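Local coordinates for protein polyhedrin (Orgyia pseudotsugata cypovirus 5, PDB 5A8U) that forms the crystalline matrix of viral occlusion bodies, the polyhedra that protect virus particles in the environment until insect larvae ingest them, at residues W48-V53 with F192-R198. Sequence-based numbering, arbitrary orientation.
Sequences WQGTEV and FEVYRYR
Val53 and Tyr195 form an antiparallel, non-hydrogen-bonded pair where two beta sheets of the polyhedrin subunit come together. Residues 48-53 leave strand 43-50 of the six-stranded sheet, turn, and enter strand 53-58 of the three-stranded sheet. Strand 189-195 is the central strand of that smaller sheet.

Backbone contacts fix the register. Arg196 N donates to Glu52 O at 3.0 Å in a nearly straight bond (170°), although it lies above the carbonyl plane. Next to it, Val53 CA makes a CA-H...O contact with Val194 O at 3.5 Å.

The turn is also held by a side chain. The bent chain of Arg196 brings its guanidinium side-on to Thr51 O. Arg196 NE (2.8 Å) and Arg196 NH2 (3.0 Å) both donate to Thr51 O, which lies close to the guanidinium plane. NH2 meets a lone pair of that oxygen, in the carbonyl plane, while NE approaches nearly in line with the C=O bond. Arg196 NH1 bonds Arg23 O and NH2 also bonds Ser28 OG, so the group ties the turn to the segment before strand 30-37. The Glu52 carboxylate makes no salt bridge to Arg196; its OE1 lies against the aliphatic CG. Tyr195 OH donates to Glu193 OE1, which also forms a salt bridge with Arg124.

Apolar packing is of two kinds. Within the smaller sheet, Val53 and Tyr195 lie side by side on neighbouring strands, CG2 near CE2, and Ala215 of the second subunit packs on both. At the other end of the contact, Trp48 and Phe192 join the two sheets as a T-shaped pair, with planes at 70°. Phe192 CG lies between its backbone N and carbonyl carbon (chi1 65°), and from there the ring turns its CZ edge to the indole face. Phe192 CZ stands over the centre of that face, 3.5 Å from Trp48 CD2.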
ATOM      1  N   TRP A  48       9.704   2.962  -7.676  1.00  7.47           N
ATOM      2  CA  TRP A  48       8.984   1.681  -7.723  1.00  8.09           C
ATOM      3  C   TRP A  48       9.615   0.740  -8.762  1.00  7.53           C
ATOM      4  O   TRP A  48      10.091   1.189  -9.802  1.00  9.31           O
ATOM      5  CB  TRP A  48       7.530   1.908  -8.124  1.00  5.79           C
ATOM      6  CG  TRP A  48       6.656   2.682  -7.177  1.00  9.84           C
ATOM      7  CD1 TRP A  48       5.739   2.170  -6.299  1.00 15.52           C
ATOM      8  CD2 TRP A  48       6.543   4.110  -7.084  1.00  7.94           C
ATOM      9  NE1 TRP A  48       5.084   3.193  -5.647  1.00 11.58           N
ATOM     10  CE2 TRP A  48       5.569   4.391  -6.106  1.00 11.33           C
ATOM     11  CE3 TRP A  48       7.192   5.175  -7.715  1.00  8.39           C
ATOM     12  CZ2 TRP A  48       5.223   5.698  -5.753  1.00  9.34           C
ATOM     13  CZ3 TRP A  48       6.843   6.473  -7.366  1.00  9.10           C
ATOM     14  CH2 TRP A  48       5.869   6.722  -6.396  1.00  7.85           C
ATOM     15  N   GLN A  49       9.599  -0.567  -8.492  1.00  8.38           N
ATOM     16  CA  GLN A  49      10.090  -1.547  -9.451  1.00  9.13           C
ATOM     17  C   GLN A  49       9.019  -2.609  -9.644  1.00  8.73           C
ATOM     18  O   GLN A  49       8.167  -2.805  -8.778  1.00  7.81           O
ATOM     19  CB  GLN A  49      11.350  -2.241  -8.925  1.00  9.78           C
ATOM     20  CG  GLN A  49      12.490  -1.332  -8.558  1.00 21.19           C
ATOM     21  CD  GLN A  49      13.668  -2.104  -7.997  1.00 23.35           C
ATOM     22  OE1 GLN A  49      14.215  -2.997  -8.662  1.00 16.56           O
ATOM     23  NE2 GLN A  49      14.059  -1.777  -6.761  1.00 16.02           N
ATOM     24  N   GLY A  50       9.058  -3.302 -10.776  1.00  8.10           N
ATOM     25  CA  GLY A  50       8.121  -4.388 -11.019  1.00  6.27           C
ATOM     26  C   GLY A  50       8.544  -5.145 -12.264  1.00  7.56           C
ATOM     27  O   GLY A  50       9.515  -4.783 -12.904  1.00  7.75           O
ATOM     28  N   THR A  51       7.817  -6.202 -12.602  1.00  4.23           N
ATOM     29  CA  THR A  51       8.174  -7.016 -13.749  1.00  6.87           C
ATOM     30  C   THR A  51       7.205  -6.794 -14.909  1.00 10.72           C
ATOM     31  O   THR A  51       7.638  -6.547 -16.021  1.00  8.99           O
ATOM     32  CB  THR A  51       8.184  -8.490 -13.365  1.00  8.75           C
ATOM     33  OG1 THR A  51       7.013  -8.776 -12.581  1.00  7.47           O
ATOM     34  CG2 THR A  51       9.431  -8.800 -12.554  1.00  8.95           C
ATOM     35  N   GLU A  52       5.902  -6.856 -14.643  1.00  6.75           N
ATOM     36  CA  GLU A  52       4.893  -6.789 -15.703  1.00  3.68           C
ATOM     37  C   GLU A  52       4.106  -5.494 -15.644  1.00  6.52           C
ATOM     38  O   GLU A  52       3.646  -4.970 -16.661  1.00  5.10           O
ATOM     39  CB  GLU A  52       3.889  -7.945 -15.534  1.00  4.29           C
ATOM     40  CG  GLU A  52       4.470  -9.336 -15.763  1.00  7.38           C
ATOM     41  CD  GLU A  52       4.636  -9.717 -17.221  1.00 11.24           C
ATOM     42  OE1 GLU A  52       4.203  -8.973 -18.137  1.00  8.50           O
ATOM     43  OE2 GLU A  52       5.199 -10.807 -17.453  1.00  7.59           O
ATOM     44  N   VAL A  53       3.909  -5.005 -14.429  1.00  7.84           N
ATOM     45  CA  VAL A  53       3.100  -3.826 -14.226  1.00  8.76           C
ATOM     46  C   VAL A  53       3.672  -3.057 -13.048  1.00 10.88           C
ATOM     47  O   VAL A  53       4.152  -3.627 -12.057  1.00 11.32           O
ATOM     48  CB  VAL A  53       1.640  -4.210 -13.965  1.00  7.24           C
ATOM     49  CG1 VAL A  53       1.525  -5.013 -12.682  1.00  7.57           C
ATOM     50  CG2 VAL A  53       0.750  -2.971 -13.904  1.00 11.00           C
ATOM     51  N   PHE A 192      -0.240   6.625 -11.198  1.00  4.93           N
ATOM     52  CA  PHE A 192       0.368   6.226 -12.471  1.00  3.77           C
ATOM     53  C   PHE A 192       0.240   4.716 -12.723  1.00  5.21           C
ATOM     54  O   PHE A 192       0.072   3.916 -11.781  1.00  4.55           O
ATOM     55  CB  PHE A 192       1.853   6.636 -12.512  1.00  4.34           C
ATOM     56  CG  PHE A 192       2.696   5.911 -11.490  1.00  6.95           C
ATOM     57  CD1 PHE A 192       3.200   4.642 -11.765  1.00  8.13           C
ATOM     58  CD2 PHE A 192       2.952   6.479 -10.249  1.00  9.11           C
ATOM     59  CE1 PHE A 192       3.949   3.942 -10.813  1.00 11.40           C
ATOM     60  CE2 PHE A 192       3.709   5.780  -9.294  1.00  8.65           C
ATOM     61  CZ  PHE A 192       4.199   4.516  -9.585  1.00  9.78           C
ATOM     62  N   GLU A 193       0.311   4.341 -14.000  1.00  4.75           N
ATOM     63  CA  GLU A 193       0.391   2.924 -14.399  1.00  2.96           C
ATOM     64  C   GLU A 193       1.405   2.796 -15.513  1.00  4.99           C
ATOM     65  O   GLU A 193       1.372   3.560 -16.469  1.00  5.04           O
ATOM     66  CB  GLU A 193      -0.963   2.406 -14.900  1.00  5.35           C
ATOM     67  CG  GLU A 193      -2.110   2.649 -13.927  1.00  4.76           C
ATOM     68  CD  GLU A 193      -3.474   2.290 -14.499  1.00  4.96           C
ATOM     69  OE1 GLU A 193      -3.577   2.078 -15.734  1.00  7.86           O
ATOM     70  OE2 GLU A 193      -4.442   2.209 -13.712  1.00  5.76           O
ATOM     71  N   VAL A 194       2.305   1.838 -15.382  1.00  4.28           N
ATOM     72  CA  VAL A 194       3.331   1.594 -16.396  1.00  5.28           C
ATOM     73  C   VAL A 194       3.355   0.091 -16.669  1.00  7.19           C
ATOM     74  O   VAL A 194       3.221  -0.721 -15.755  1.00  6.20           O
ATOM     75  CB  VAL A 194       4.698   2.069 -15.892  1.00  5.92           C
ATOM     76  CG1 VAL A 194       5.875   1.499 -16.723  1.00  7.04           C
ATOM     77  CG2 VAL A 194       4.738   3.595 -15.811  1.00  5.27           C
ATOM     78  N   TYR A 195       3.513  -0.258 -17.935  1.00  4.08           N
ATOM     79  CA  TYR A 195       3.341  -1.621 -18.392  1.00  5.22           C
ATOM     80  C   TYR A 195       4.525  -2.157 -19.192  1.00  4.93           C
ATOM     81  O   TYR A 195       5.115  -1.455 -20.002  1.00  5.60           O
ATOM     82  CB  TYR A 195       2.080  -1.700 -19.277  1.00  4.85           C
ATOM     83  CG  TYR A 195       0.804  -1.312 -18.563  1.00  6.06           C
ATOM     84  CD1 TYR A 195       0.387   0.012 -18.522  1.00  5.74           C
ATOM     85  CD2 TYR A 195       0.014  -2.273 -17.938  1.00  6.35           C
ATOM     86  CE1 TYR A 195      -0.780   0.376 -17.875  1.00  7.20           C
ATOM     87  CE2 TYR A 195      -1.156  -1.930 -17.301  1.00  5.04           C
ATOM     88  CZ  TYR A 195      -1.553  -0.608 -17.272  1.00  5.99           C
ATOM     89  OH  TYR A 195      -2.709  -0.243 -16.642  1.00  7.86           O
ATOM     90  N   ARG A 196       4.828  -3.432 -18.963  1.00  6.66           N
ATOM     91  CA  ARG A 196       5.843  -4.174 -19.695  1.00  6.71           C
ATOM     92  C   ARG A 196       5.580  -4.195 -21.195  1.00  7.33           C
ATOM     93  O   ARG A 196       4.457  -4.480 -21.640  1.00  5.98           O
ATOM     94  CB  ARG A 196       5.848  -5.610 -19.143  1.00  4.32           C
ATOM     95  CG  ARG A 196       6.478  -6.685 -20.012  1.00 11.89           C
ATOM     96  CD  ARG A 196       7.978  -6.601 -20.031  1.00 12.50           C
ATOM     97  NE  ARG A 196       8.585  -6.601 -18.696  1.00 15.32           N
ATOM     98  CZ  ARG A 196       9.883  -6.407 -18.500  1.00 12.72           C
ATOM     99  NH1 ARG A 196      10.668  -6.210 -19.556  1.00 15.09           N
ATOM    100  NH2 ARG A 196      10.398  -6.401 -17.278  1.00  9.73           N
ATOM    101  N   TYR A 197       6.621  -3.922 -21.986  1.00  6.96           N
ATOM    102  CA  TYR A 197       6.567  -4.218 -23.406  1.00  6.66           C
ATOM    103  C   TYR A 197       6.717  -5.724 -23.590  1.00  7.42           C
ATOM    104  O   TYR A 197       7.659  -6.355 -23.086  1.00 10.66           O
ATOM    105  CB  TYR A 197       7.699  -3.513 -24.156  1.00  7.82           C
ATOM    106  CG  TYR A 197       7.735  -3.846 -25.626  1.00  8.47           C
ATOM    107  CD1 TYR A 197       6.722  -3.429 -26.466  1.00  8.73           C
ATOM    108  CD2 TYR A 197       8.781  -4.595 -26.165  1.00 11.51           C
ATOM    109  CE1 TYR A 197       6.745  -3.736 -27.827  1.00  8.48           C
ATOM    110  CE2 TYR A 197       8.824  -4.905 -27.523  1.00 10.60           C
ATOM    111  CZ  TYR A 197       7.798  -4.470 -28.344  1.00 12.57           C
ATOM    112  OH  TYR A 197       7.829  -4.753 -29.692  1.00 14.31           O
ATOM    113  N   ARG A 198       5.779  -6.304 -24.308  1.00  7.92           N
ATOM    114  CA  ARG A 198       5.773  -7.751 -24.504  1.00  8.26           C
ATOM    115  C   ARG A 198       6.309  -8.069 -25.883  1.00 11.46           C
ATOM    116  O   ARG A 198       6.000  -7.369 -26.853  1.00  8.83           O
ATOM    117  CB  ARG A 198       4.355  -8.273 -24.337  1.00  4.53           C
ATOM    118  CG  ARG A 198       3.879  -8.276 -22.875  1.00  9.01           C
ATOM    119  CD  ARG A 198       4.388  -9.511 -22.121  1.00  8.59           C
ATOM    120  NE  ARG A 198       3.849 -10.727 -22.730  1.00  6.70           N
ATOM    121  CZ  ARG A 198       4.551 -11.587 -23.467  1.00  4.41           C
ATOM    122  NH1 ARG A 198       5.858 -11.420 -23.658  1.00  8.24           N
ATOM    123  NH2 ARG A 198       3.935 -12.630 -24.007  1.00  5.07           N
TER